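Local coordinates for protein amidohydrolase (Thermotoga maritima, PDB 3OOQ) that probably hydrolyses cyclic amide or related bonds as a member of the amidohydrolase family, with allantoinase activity a tentative assignment, at residues 62-67 with 310-315; 122-127 with 173-178; 188-193 with 215-220; 235-240 with 260-265; 268-273 with 341-346. All coordinates share one frame; numbering follows the deposited sequence.

Contact 1. Residues 62-67 with 310-315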
# COMPACT_ATOMS: atom_id res chain seq x y z
N ALA F 62 27.34 30.88 10.73
CA ALA F 62 28.14 29.84 10.10
C ALA F 62 27.35 28.60 9.60
O ALA F 62 27.92 27.74 8.96
CB ALA F 62 29.26 29.42 11.02
N HIS F 63 26.04 28.52 9.86
CA HIS F 63 25.26 27.34 9.45
C HIS F 63 23.79 27.70 9.34
O HIS F 63 23.12 27.89 10.35
CB HIS F 63 25.46 26.18 10.44
CG HIS F 63 24.85 24.88 10.00
ND1 HIS F 63 23.48 24.68 9.93
CD2 HIS F 63 25.42 23.72 9.58
CE1 HIS F 63 23.24 23.45 9.52
NE2 HIS F 63 24.40 22.85 9.30
N SER F 64 23.28 27.77 8.11
CA SER F 64 21.93 28.28 7.90
C SER F 64 21.20 27.61 6.76
O SER F 64 21.81 27.16 5.78
CB SER F 64 21.99 29.79 7.61
OG SER F 64 20.73 30.39 7.83
N HIS F 65 19.87 27.61 6.85
CA HIS F 65 19.06 27.18 5.72
C HIS F 65 18.18 28.31 5.16
O HIS F 65 17.29 28.06 4.37
CB HIS F 65 18.26 25.93 6.07
CG HIS F 65 19.06 24.90 6.80
ND1 HIS F 65 20.09 24.19 6.20
CD2 HIS F 65 19.02 24.48 8.09
CE1 HIS F 65 20.62 23.37 7.08
NE2 HIS F 65 20.00 23.52 8.24
N ILE F 66 18.48 29.56 5.53
CA ILE F 66 17.76 30.71 4.97
C ILE F 66 17.83 30.66 3.44
O ILE F 66 18.84 30.24 2.87
CB ILE F 66 18.27 32.07 5.53
CG1 ILE F 66 17.27 33.19 5.20
CG2 ILE F 66 19.70 32.40 5.01
CD1 ILE F 66 17.30 34.37 6.16
N GLY F 67 16.75 31.06 2.79
CA GLY F 67 16.68 31.00 1.34
C GLY F 67 16.39 29.61 0.79
O GLY F 67 15.84 29.48 -0.31
N ILE F 310 15.45 28.60 14.58
CA ILE F 310 15.31 29.94 15.17
C ILE F 310 15.45 30.93 14.03
O ILE F 310 16.39 30.84 13.24
CB ILE F 310 16.39 30.24 16.25
CG1 ILE F 310 16.35 29.18 17.36
CG2 ILE F 310 16.24 31.67 16.82
CD1 ILE F 310 17.65 29.10 18.15
N PRO F 311 14.50 31.87 13.90
CA PRO F 311 14.64 32.78 12.77
C PRO F 311 15.94 33.58 12.90
O PRO F 311 16.31 34.01 13.99
CB PRO F 311 13.42 33.70 12.89
CG PRO F 311 12.41 32.90 13.66
CD PRO F 311 13.22 32.04 14.61
N LEU F 312 16.62 33.78 11.78
CA LEU F 312 17.87 34.47 11.73
C LEU F 312 17.73 35.89 12.26
O LEU F 312 18.64 36.39 12.94
CB LEU F 312 18.38 34.46 10.29
CG LEU F 312 19.86 34.75 10.04
CD1 LEU F 312 20.77 33.87 10.91
CD2 LEU F 312 20.15 34.54 8.58
N GLU F 313 16.58 36.51 12.01
CA GLU F 313 16.28 37.85 12.51
C GLU F 313 16.51 37.94 14.01
O GLU F 313 16.73 39.05 14.53
CB GLU F 313 14.85 38.29 12.17
CG GLU F 313 13.74 37.40 12.74
CD GLU F 313 12.36 37.77 12.20
OE1 GLU F 313 12.08 39.00 12.07
OE2 GLU F 313 11.56 36.83 11.90
N PHE F 314 16.47 36.80 14.69
CA PHE F 314 16.58 36.77 16.14
C PHE F 314 17.93 36.29 16.69
O PHE F 314 18.05 35.94 17.86
CB PHE F 314 15.43 35.97 16.75
CG PHE F 314 14.05 36.53 16.45
CD1 PHE F 314 13.78 37.89 16.64
CD2 PHE F 314 13.02 35.70 16.01
CE1 PHE F 314 12.50 38.42 16.37
CE2 PHE F 314 11.73 36.21 15.73
CZ PHE F 314 11.47 37.57 15.91
N ALA F 315 18.96 36.30 15.83
CA ALA F 315 20.31 35.92 16.24
C ALA F 315 20.76 36.66 17.52
O ALA F 315 21.36 36.03 18.42
CB ALA F 315 21.29 36.16 15.11

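Contact 2. Residues 122-127 with 173-178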
# COMPACT_ATOMS: atom_id res chain seq x y z
N ALA F 122 19.29 15.36 6.79
CA ALA F 122 18.62 14.13 6.38
C ALA F 122 19.61 13.07 5.93
O ALA F 122 19.42 11.88 6.21
CB ALA F 122 17.62 14.43 5.26
N ASN F 123 20.66 13.49 5.20
CA ASN F 123 21.57 12.54 4.56
C ASN F 123 22.89 12.36 5.27
O ASN F 123 23.48 13.35 5.70
CB ASN F 123 21.88 12.97 3.13
CG ASN F 123 20.66 12.97 2.24
OD1 ASN F 123 19.60 12.49 2.63
ND2 ASN F 123 20.80 13.53 1.05
N PRO F 124 23.38 11.10 5.36
CA PRO F 124 24.76 10.87 5.81
C PRO F 124 25.72 11.83 5.09
O PRO F 124 26.56 12.44 5.75
CB PRO F 124 24.99 9.40 5.45
CG PRO F 124 23.62 8.75 5.71
CD PRO F 124 22.62 9.84 5.25
N VAL F 125 25.58 11.96 3.77
CA VAL F 125 26.33 12.95 2.97
C VAL F 125 25.31 13.79 2.21
O VAL F 125 24.68 13.31 1.26
CB VAL F 125 27.34 12.29 1.98
CG1 VAL F 125 28.22 13.38 1.31
CG2 VAL F 125 28.25 11.28 2.70
N GLY F 126 25.15 15.04 2.62
CA GLY F 126 24.03 15.87 2.16
C GLY F 126 24.24 16.82 0.97
O GLY F 126 23.29 17.11 0.24
N GLY F 127 25.47 17.30 0.76
CA GLY F 127 25.74 18.26 -0.31
C GLY F 127 26.61 19.43 0.11
O GLY F 127 27.12 19.45 1.24
N MSE F 173 25.49 2.50 13.16
CA MSE F 173 26.51 1.66 12.52
C MSE F 173 26.48 1.85 11.01
O MSE F 173 27.52 1.96 10.36
CB MSE F 173 26.31 0.16 12.81
CG MSE F 173 26.09 -0.24 14.26
SE MSE F 173 26.20 -2.19 14.37
CE MSE F 173 24.48 -2.58 13.44
N GLY F 174 25.26 1.85 10.47
CA GLY F 174 25.02 2.01 9.04
C GLY F 174 25.37 3.40 8.52
O GLY F 174 25.92 3.50 7.44
N THR F 175 25.03 4.45 9.27
CA THR F 175 25.39 5.83 8.87
C THR F 175 26.91 6.02 8.68
O THR F 175 27.37 6.56 7.67
CB THR F 175 24.87 6.83 9.91
OG1 THR F 175 23.46 6.68 10.00
CG2 THR F 175 25.23 8.29 9.55
N ALA F 176 27.67 5.57 9.67
CA ALA F 176 29.12 5.55 9.58
C ALA F 176 29.61 4.67 8.42
O ALA F 176 30.54 5.05 7.70
CB ALA F 176 29.72 5.06 10.93
N GLY F 177 29.02 3.50 8.25
CA GLY F 177 29.37 2.65 7.11
C GLY F 177 29.17 3.35 5.77
O GLY F 177 30.02 3.23 4.87
N VAL F 178 28.06 4.07 5.62
CA VAL F 178 27.76 4.78 4.37
C VAL F 178 28.83 5.84 4.06
O VAL F 178 29.29 5.97 2.93
CB VAL F 178 26.34 5.40 4.42
CG1 VAL F 178 26.12 6.43 3.30
CG2 VAL F 178 25.27 4.31 4.34

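Contact 3. Residues 188-193 with 215-220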
# COMPACT_ATOMS: atom_id res chain seq x y z
N ASN F 188 39.60 5.36 -4.31
CA ASN F 188 39.78 4.58 -5.55
C ASN F 188 39.82 5.49 -6.78
O ASN F 188 40.63 5.31 -7.66
CB ASN F 188 38.66 3.56 -5.74
CG ASN F 188 38.69 2.45 -4.72
OD1 ASN F 188 39.73 2.17 -4.11
ND2 ASN F 188 37.56 1.80 -4.52
N TYR F 189 38.91 6.45 -6.80
CA TYR F 189 38.75 7.42 -7.88
C TYR F 189 40.01 8.25 -8.11
O TYR F 189 40.43 8.45 -9.25
CB TYR F 189 37.60 8.34 -7.50
CG TYR F 189 37.26 9.45 -8.45
CD1 TYR F 189 37.61 10.77 -8.16
CD2 TYR F 189 36.51 9.20 -9.61
CE1 TYR F 189 37.25 11.83 -9.03
CE2 TYR F 189 36.15 10.24 -10.47
CZ TYR F 189 36.51 11.54 -10.18
OH TYR F 189 36.11 12.55 -11.04
N MSE F 190 40.59 8.73 -7.03
CA MSE F 190 41.87 9.43 -7.08
C MSE F 190 42.99 8.55 -7.63
O MSE F 190 43.77 9.01 -8.46
CB MSE F 190 42.22 10.00 -5.71
CG MSE F 190 41.24 11.09 -5.26
SE MSE F 190 41.53 11.70 -3.43
CE MSE F 190 43.20 12.71 -3.70
N LYS F 191 43.05 7.30 -7.18
CA LYS F 191 44.09 6.39 -7.66
C LYS F 191 43.91 6.09 -9.14
O LYS F 191 44.89 5.97 -9.86
CB LYS F 191 44.12 5.10 -6.84
CG LYS F 191 44.45 5.34 -5.38
CD LYS F 191 44.30 4.09 -4.54
CE LYS F 191 44.52 4.44 -3.08
NZ LYS F 191 44.24 3.27 -2.21
N LYS F 192 42.66 5.99 -9.59
CA LYS F 192 42.40 5.83 -11.03
C LYS F 192 42.89 7.03 -11.83
O LYS F 192 43.48 6.87 -12.90
CB LYS F 192 40.91 5.58 -11.31
CG LYS F 192 40.44 4.19 -10.91
CD LYS F 192 38.94 4.06 -11.15
CE LYS F 192 38.36 2.83 -10.47
NZ LYS F 192 36.87 3.00 -10.27
N LYS F 193 42.68 8.23 -11.29
CA LYS F 193 43.14 9.48 -11.92
C LYS F 193 44.65 9.55 -11.98
O LYS F 193 45.21 10.02 -12.98
CB LYS F 193 42.64 10.69 -11.15
CG LYS F 193 41.28 11.17 -11.55
CD LYS F 193 40.82 12.16 -10.52
CE LYS F 193 40.00 13.23 -11.12
NZ LYS F 193 40.05 14.42 -10.23
N MSE F 215 37.89 16.92 -3.23
CA MSE F 215 38.13 18.26 -2.67
C MSE F 215 38.33 18.20 -1.16
O MSE F 215 39.27 18.79 -0.64
CB MSE F 215 37.00 19.22 -2.99
CG MSE F 215 37.04 19.73 -4.41
SE MSE F 215 35.66 21.08 -4.62
CE MSE F 215 34.26 20.05 -5.60
N VAL F 216 37.44 17.46 -0.50
CA VAL F 216 37.52 17.21 0.93
C VAL F 216 38.80 16.47 1.31
O VAL F 216 39.49 16.87 2.23
CB VAL F 216 36.27 16.47 1.46
CG1 VAL F 216 36.44 16.11 2.97
CG2 VAL F 216 35.03 17.33 1.27
N LEU F 217 39.13 15.40 0.59
CA LEU F 217 40.35 14.64 0.91
C LEU F 217 41.64 15.40 0.65
O LEU F 217 42.64 15.18 1.32
CB LEU F 217 40.37 13.27 0.21
CG LEU F 217 39.29 12.27 0.65
CD1 LEU F 217 39.67 10.87 0.21
CD2 LEU F 217 39.08 12.29 2.17
N ARG F 218 41.60 16.32 -0.32
CA ARG F 218 42.74 17.20 -0.59
C ARG F 218 42.71 18.42 0.30
O ARG F 218 43.50 19.33 0.13
CB ARG F 218 42.76 17.63 -2.06
CG ARG F 218 43.18 16.56 -3.04
CD ARG F 218 43.28 17.12 -4.46
NE ARG F 218 43.53 16.04 -5.41
CZ ARG F 218 44.73 15.50 -5.66
NH1 ARG F 218 45.81 15.94 -5.02
NH2 ARG F 218 44.84 14.50 -6.52
N LYS F 219 41.77 18.44 1.25
CA LYS F 219 41.63 19.54 2.22
C LYS F 219 41.36 20.92 1.61
O LYS F 219 41.65 21.93 2.24
CB LYS F 219 42.83 19.60 3.17
CG LYS F 219 43.00 18.35 4.01
CD LYS F 219 44.07 18.60 5.06
CE LYS F 219 44.35 17.37 5.86
NZ LYS F 219 45.11 17.71 7.09
N LYS F 220 40.79 20.96 0.41
CA LYS F 220 40.40 22.23 -0.18
C LYS F 220 39.22 22.83 0.58
O LYS F 220 39.12 24.04 0.72
CB LYS F 220 40.08 22.08 -1.66
CG LYS F 220 41.27 21.70 -2.52
CD LYS F 220 40.82 21.39 -3.95
CE LYS F 220 41.99 21.11 -4.89
NZ LYS F 220 43.16 22.03 -4.61

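Contact 4. Residues 235-240 with 260-265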
# COMPACT_ATOMS: atom_id res chain seq x y z
N THR F 235 32.59 9.82 16.62
CA THR F 235 32.57 9.03 15.38
C THR F 235 32.93 9.92 14.18
O THR F 235 33.72 9.54 13.33
CB THR F 235 31.17 8.39 15.14
OG1 THR F 235 30.91 7.44 16.17
CG2 THR F 235 31.09 7.65 13.80
N ALA F 236 32.32 11.11 14.12
CA ALA F 236 32.65 12.06 13.07
C ALA F 236 34.16 12.35 13.04
O ALA F 236 34.79 12.33 11.97
CB ALA F 236 31.86 13.34 13.28
N ILE F 237 34.76 12.56 14.21
CA ILE F 237 36.22 12.79 14.32
C ILE F 237 37.02 11.54 13.86
O ILE F 237 38.00 11.66 13.11
CB ILE F 237 36.62 13.25 15.75
CG1 ILE F 237 35.95 14.59 16.10
CG2 ILE F 237 38.16 13.40 15.91
CD1 ILE F 237 35.90 14.86 17.60
N ARG F 238 36.58 10.35 14.29
CA ARG F 238 37.28 9.12 13.90
C ARG F 238 37.34 8.98 12.40
O ARG F 238 38.38 8.62 11.85
CB ARG F 238 36.63 7.87 14.49
CG ARG F 238 37.06 7.55 15.89
CD ARG F 238 36.74 6.08 16.28
NE ARG F 238 35.36 5.65 16.00
CZ ARG F 238 34.28 6.01 16.69
NH1 ARG F 238 34.37 6.85 17.72
NH2 ARG F 238 33.09 5.52 16.33
N ILE F 239 36.23 9.27 11.74
CA ILE F 239 36.20 9.17 10.29
C ILE F 239 37.09 10.24 9.63
O ILE F 239 37.81 9.94 8.68
CB ILE F 239 34.76 9.21 9.76
CG1 ILE F 239 34.07 7.87 10.12
CG2 ILE F 239 34.75 9.45 8.24
CD1 ILE F 239 32.57 7.88 10.05
N ALA F 240 37.01 11.47 10.12
CA ALA F 240 37.84 12.55 9.60
C ALA F 240 39.31 12.18 9.68
O ALA F 240 40.07 12.39 8.73
CB ALA F 240 37.57 13.85 10.35
N LYS F 260 37.71 18.82 26.26
CA LYS F 260 39.17 18.72 26.33
C LYS F 260 39.72 18.15 25.04
O LYS F 260 40.67 18.68 24.47
CB LYS F 260 39.63 17.88 27.53
CG LYS F 260 39.89 18.69 28.82
CD LYS F 260 38.72 19.61 29.23
CE LYS F 260 38.65 19.77 30.76
NZ LYS F 260 39.85 20.48 31.30
N VAL F 261 39.07 17.10 24.54
CA VAL F 261 39.47 16.49 23.29
C VAL F 261 39.33 17.44 22.11
O VAL F 261 40.24 17.53 21.28
CB VAL F 261 38.70 15.16 23.02
CG1 VAL F 261 39.24 14.48 21.78
CG2 VAL F 261 38.87 14.24 24.21
N LEU F 262 38.21 18.16 22.04
CA LEU F 262 37.97 19.10 20.95
C LEU F 262 39.00 20.22 20.95
O LEU F 262 39.52 20.59 19.89
CB LEU F 262 36.53 19.66 21.02
CG LEU F 262 35.39 18.62 20.94
CD1 LEU F 262 34.05 19.28 21.09
CD2 LEU F 262 35.41 17.87 19.66
N ALA F 263 39.29 20.75 22.13
CA ALA F 263 40.33 21.77 22.31
C ALA F 263 41.73 21.29 21.87
O ALA F 263 42.38 21.95 21.05
CB ALA F 263 40.36 22.26 23.76
N GLU F 264 42.17 20.14 22.40
CA GLU F 264 43.48 19.59 22.04
C GLU F 264 43.62 19.41 20.53
O GLU F 264 44.63 19.78 19.95
CB GLU F 264 43.71 18.23 22.72
CG GLU F 264 44.07 18.27 24.20
CD GLU F 264 43.93 16.89 24.89
OE1 GLU F 264 44.01 15.84 24.20
OE2 GLU F 264 43.73 16.86 26.12
N LYS F 265 42.58 18.85 19.91
CA LYS F 265 42.61 18.56 18.47
C LYS F 265 42.26 19.77 17.60
O LYS F 265 42.23 19.65 16.37
CB LYS F 265 41.69 17.37 18.15
CG LYS F 265 42.19 16.03 18.71
CD LYS F 265 41.24 14.90 18.41
CE LYS F 265 41.83 13.58 18.86
NZ LYS F 265 41.12 12.40 18.27

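Contact 5. Residues 268-273 with 341-346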
# COMPACT_ATOMS: atom_id res chain seq x y z
N PRO F 268 36.74 22.93 15.57
CA PRO F 268 35.80 23.96 15.94
C PRO F 268 34.39 23.40 15.99
O PRO F 268 34.12 22.34 15.39
CB PRO F 268 35.93 24.98 14.81
CG PRO F 268 36.32 24.15 13.62
CD PRO F 268 37.19 23.05 14.16
N VAL F 269 33.51 24.12 16.68
CA VAL F 269 32.13 23.73 16.87
C VAL F 269 31.22 24.92 16.63
O VAL F 269 31.36 25.96 17.28
CB VAL F 269 31.86 23.19 18.28
CG1 VAL F 269 30.42 22.67 18.37
CG2 VAL F 269 32.85 22.11 18.65
N VAL F 270 30.30 24.77 15.67
CA VAL F 270 29.22 25.73 15.48
C VAL F 270 28.06 25.30 16.37
O VAL F 270 27.28 24.41 16.01
CB VAL F 270 28.76 25.84 13.99
CG1 VAL F 270 27.76 26.95 13.84
CG2 VAL F 270 29.96 26.13 13.08
N VAL F 271 27.97 25.91 17.55
CA VAL F 271 26.94 25.56 18.54
C VAL F 271 25.60 26.19 18.16
O VAL F 271 25.55 27.14 17.36
CB VAL F 271 27.33 25.92 20.01
CG1 VAL F 271 28.67 25.32 20.39
CG2 VAL F 271 27.40 27.44 20.20
N GLY F 272 24.52 25.65 18.71
CA GLY F 272 23.18 26.09 18.37
C GLY F 272 22.53 25.12 17.38
O GLY F 272 23.22 24.26 16.82
N PRO F 273 21.20 25.22 17.21
CA PRO F 273 20.36 26.19 17.92
C PRO F 273 20.26 25.86 19.42
O PRO F 273 20.24 24.69 19.79
CB PRO F 273 19.00 26.01 17.24
CG PRO F 273 18.97 24.49 16.88
CD PRO F 273 20.41 24.18 16.51
N ALA F 341 33.39 33.85 11.04
CA ALA F 341 34.28 34.23 9.93
C ALA F 341 35.51 33.30 9.82
O ALA F 341 35.88 32.84 8.73
CB ALA F 341 34.74 35.68 10.06
N LYS F 342 36.12 33.04 10.96
CA LYS F 342 37.36 32.27 11.02
C LYS F 342 37.07 30.79 10.66
O LYS F 342 37.78 30.19 9.86
CB LYS F 342 38.02 32.45 12.40
CG LYS F 342 39.15 31.51 12.78
CD LYS F 342 40.50 32.10 12.43
CE LYS F 342 41.66 31.16 12.76
NZ LYS F 342 42.16 31.42 14.14
N ILE F 343 36.00 30.24 11.23
CA ILE F 343 35.56 28.86 10.91
C ILE F 343 35.29 28.70 9.41
O ILE F 343 35.56 27.63 8.83
CB ILE F 343 34.35 28.45 11.78
CG1 ILE F 343 34.80 28.32 13.25
CG2 ILE F 343 33.74 27.12 11.27
CD1 ILE F 343 33.69 28.29 14.29
N LEU F 344 34.82 29.77 8.78
CA LEU F 344 34.55 29.77 7.34
C LEU F 344 35.76 30.05 6.45
O LEU F 344 35.64 30.02 5.23
CB LEU F 344 33.40 30.75 7.03
CG LEU F 344 32.04 30.47 7.70
CD1 LEU F 344 31.01 31.62 7.49
CD2 LEU F 344 31.48 29.15 7.20
N GLY F 345 36.92 30.33 7.05
CA GLY F 345 38.13 30.70 6.30
C GLY F 345 38.08 32.10 5.70
O GLY F 345 38.74 32.38 4.71
N LEU F 346 37.34 33.00 6.34
CA LEU F 346 37.02 34.31 5.77
C LEU F 346 37.24 35.49 6.74
O LEU F 346 36.73 36.60 6.49
CB LEU F 346 35.56 34.31 5.27
CG LEU F 346 35.27 33.43 4.04
CD1 LEU F 346 33.76 33.28 3.83
CD2 LEU F 346 35.95 33.98 2.77

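Contact 1. Residues 62-67 with 310-315
Ser64 and Ile66 alternate with His63 and His65 of the His-X-His sequence that marks the amidohydrolase fold, and both turn their side chains toward Leu312. The first segment is the end of strand 54-64 and the loop after it; the second is a short 3-10 turn leading into helix 315-321. On the side of Leu312 a single methyl, CD2, makes the contact: Leu312 CD2 lies 3.7 Å from Ile66 CD1 and 4.2 Å from Ile66 CG2, sitting beside both branches of the isoleucine, with the two side chains crossing at about a right angle. Ile66 holds CG1 anti to its backbone nitrogen (chi1 -165°), which sends the CD1 arm out to the leucine while CG2 is tucked between the nitrogen and the carbonyl carbon. The third member is looser, Ser64 OG being 4.3 Å from Leu312 CD2. This oxygen turns back along its own chain and accepts a weak but nearly straight bond from Ile66 N (3.3 Å, 171°), which gives the hydroxyl at least a weak partner in apolar surroundings. Branched aliphatic residues suit the rest, because Val115 of strand 112-117 touches all three side chains and helix 103-108 adds Ala107 against Leu312 and Ile104 against Ile66. Leu312 N is also bonded to His307 ND1, tying the turn to the loop that follows strand 301-303. Outward-facing side chains packed behind a histidine pair at the end of the first barrel strand are typical of the TIM-barrel amidohydrolases, in whose relatives these histidines commonly bind metal.

Contact 2. Residues 122-127 with 173-178
Pro124 meets helix 172-198 at Thr175 and Val178, two residues three positions apart and therefore on neighbouring turns of the same helix side. The closer half of the contact is with Val178: its CG1 methyl comes to 3.8 Å from Pro124 CB and also reaches the CG corner of the ring, the two side chains crossing obliquely. Val178 places that methyl anti to its backbone nitrogen (chi1 166°), which aims it at the proline. Thr175 is the looser half. Its CG2 approaches Pro124 CG at 4.2 Å, the two side chains crossing at about a right angle, while OG1 is used elsewhere, bonded to Thr171 O just before the helix begins. Pro158 and Pro169 add further apolar surface around Pro124 and Thr175. Val178 lies toward the more open side, being partly exposed, although Val87 rests against it. A proline suits this corner just before strand 125-133, since its rigid ring offers a fixed hydrocarbon surface. With no hydrogen bond across, and with the threonine hydroxyl bonded to the backbone just ahead of its helix, the two segments meet through apolar surfaces, so their fit should rest chiefly on shape and the hydrophobic effect.

Contact 3. Residues 188-193 with 215-220
Met190, a selenomethionine in this crystal, gives up more surface here than any other residue, and it divides its reach between Leu217 and Arg218. The long unbranched chain leaves helix 172-198 toward helix 208-217 and is bent at its last torsion (chi3 72°), which separates the two jobs. The selenium touches the leucine: SE is 4.1 Å from Leu217 CB and 4.2 Å from Leu217 CD1, the two chains meeting at a slant. The terminal methyl turns off to the arginine instead. CE lies over one face of the Arg218 guanidinium, 3.5 Å above the plane and displaced toward its rim, with Arg218 CZ and Arg218 NH2 both 3.7 Å from it. Below the head group the aliphatic stem also counts, Arg218 CG lying 3.9 Å from Met190 CE, as the extended arginine and the methionine run past each other in opposite directions. The flat face of the guanidinium has little need of hydrogen-bond partners, so a soft, polarisable side chain can lie on it while the N-H groups point elsewhere; Arg218 NE makes a salt bridge to Glu214, which also pairs with Lys193. Leu217 is backed by Phe183 and Val186, giving the contact a greasy inner side and a charged outer one. Just beyond, Lys219 with positive phi lets Lys220 N bond Met215 O (2.8 Å) and Lys219 N bond Val216 O (2.9 Å). The arrangement is that of two surface helices packed together where one of them ends in a Schellman motif.

Contact 4. Residues 235-240 with 260-265
No flat group lies between Ile237 and Leu262, whose aliphatic side chains make the central touch; the guanidinium beside them, that of Arg238, turns back on its own helix. One of its faces rests over Thr235 CA, 3.4 Å above the plane and shifted toward the rim, and its NH2 gives a weak, bent bond to Thr235 OG1 (122°). The stronger partner of NH2 is Asp95 of a neighbouring subunit, through a salt bridge, so this side of helix 230-243 faces another subunit, while Ile237 faces helix 259-264. Ile237 CD1 comes to 3.7 Å from Leu262 CD2, the two side chains set askew to each other. These residues belong to successive outer helices of the TIM-type barrel: helix 230-243 leads into strand 247-249, and helix 259-264 follows that strand, so the pair packs side by side over the barrel wall, with Leu247 lying under Ile237. The two branches of Ile237 part company. CG1 stands beside the backbone nitrogen (chi1 -62°) and carries CD1 to the leucine, whereas CG2 meets Lys265, 3.9 Å from Lys265 NZ. A lysine suits this exposed position because its extended chain crosses to the neighbouring helix, where NZ forms a salt bridge with Glu241, one turn beyond Ile237.

Contact 5. Residues 268-273 with 341-346
Ile343 projects from the last turn of helix 338-343 toward strand 269-271 and Pro268 just before it; Pro268 and Val270 both point at it and Val269, between them, points away. Its two branches take different partners. With CG1 beside the backbone nitrogen (chi1 -67°), the longer arm reaches Pro268: CB of the proline is 3.9 Å from Ile343 CG1 and 4.0 Å from Ile343 CD1. The shorter branch, anti to that nitrogen, faces the valine more loosely, Ile343 CG2 standing 4.3 Å from Val270 CG2. The alternation is that of a barrel strand: Val269 faces outward to the surrounding helices, and Val270 faces inward, beside Val248 and Arg224. Since Ile343 meets the beginning of the strand and also touches Val248 on the neighbouring strand 247-249, the position is consistent with the helix end lying across the N-terminal end of the TIM-type barrel. A beta-branched isoleucine fits here because one residue presents a methyl and an ethyl arm in different directions. Just past it the helix closes with a Schellman motif, in which Leu346 N bonds Ala341 O (2.8 Å) and Gly345 N bonds Lys342 O (2.9 Å); Gly345 takes the positive phi that glycine accepts readily.

In the fold
Contacts 1 and 5 share the barrel: their centres are about 14 Å apart, with Ala62 CB 3.9 Å from Val270 CG2 and Ile310 CD1 3.5 Å from Pro273 CB. Contact 1 contains the His-X-His residues, which in relatives commonly bind metal, whereas contact 5 lies toward the opposite, N-terminal mouth. Contact 4 joins contact 5 through Leu262 CD1 and Val269 CG2, 3.9 Å apart, and meets contact 2 where Ala176 packs on Thr235 and Ile239. Contacts 2 and 3 both use helix 172-198, their centres about 19 Å apart. Contacts 2, 3 and 4 all lie near one neighbouring subunit; contact 3, centred about 32 Å from contact 1, is remote from that histidine pair.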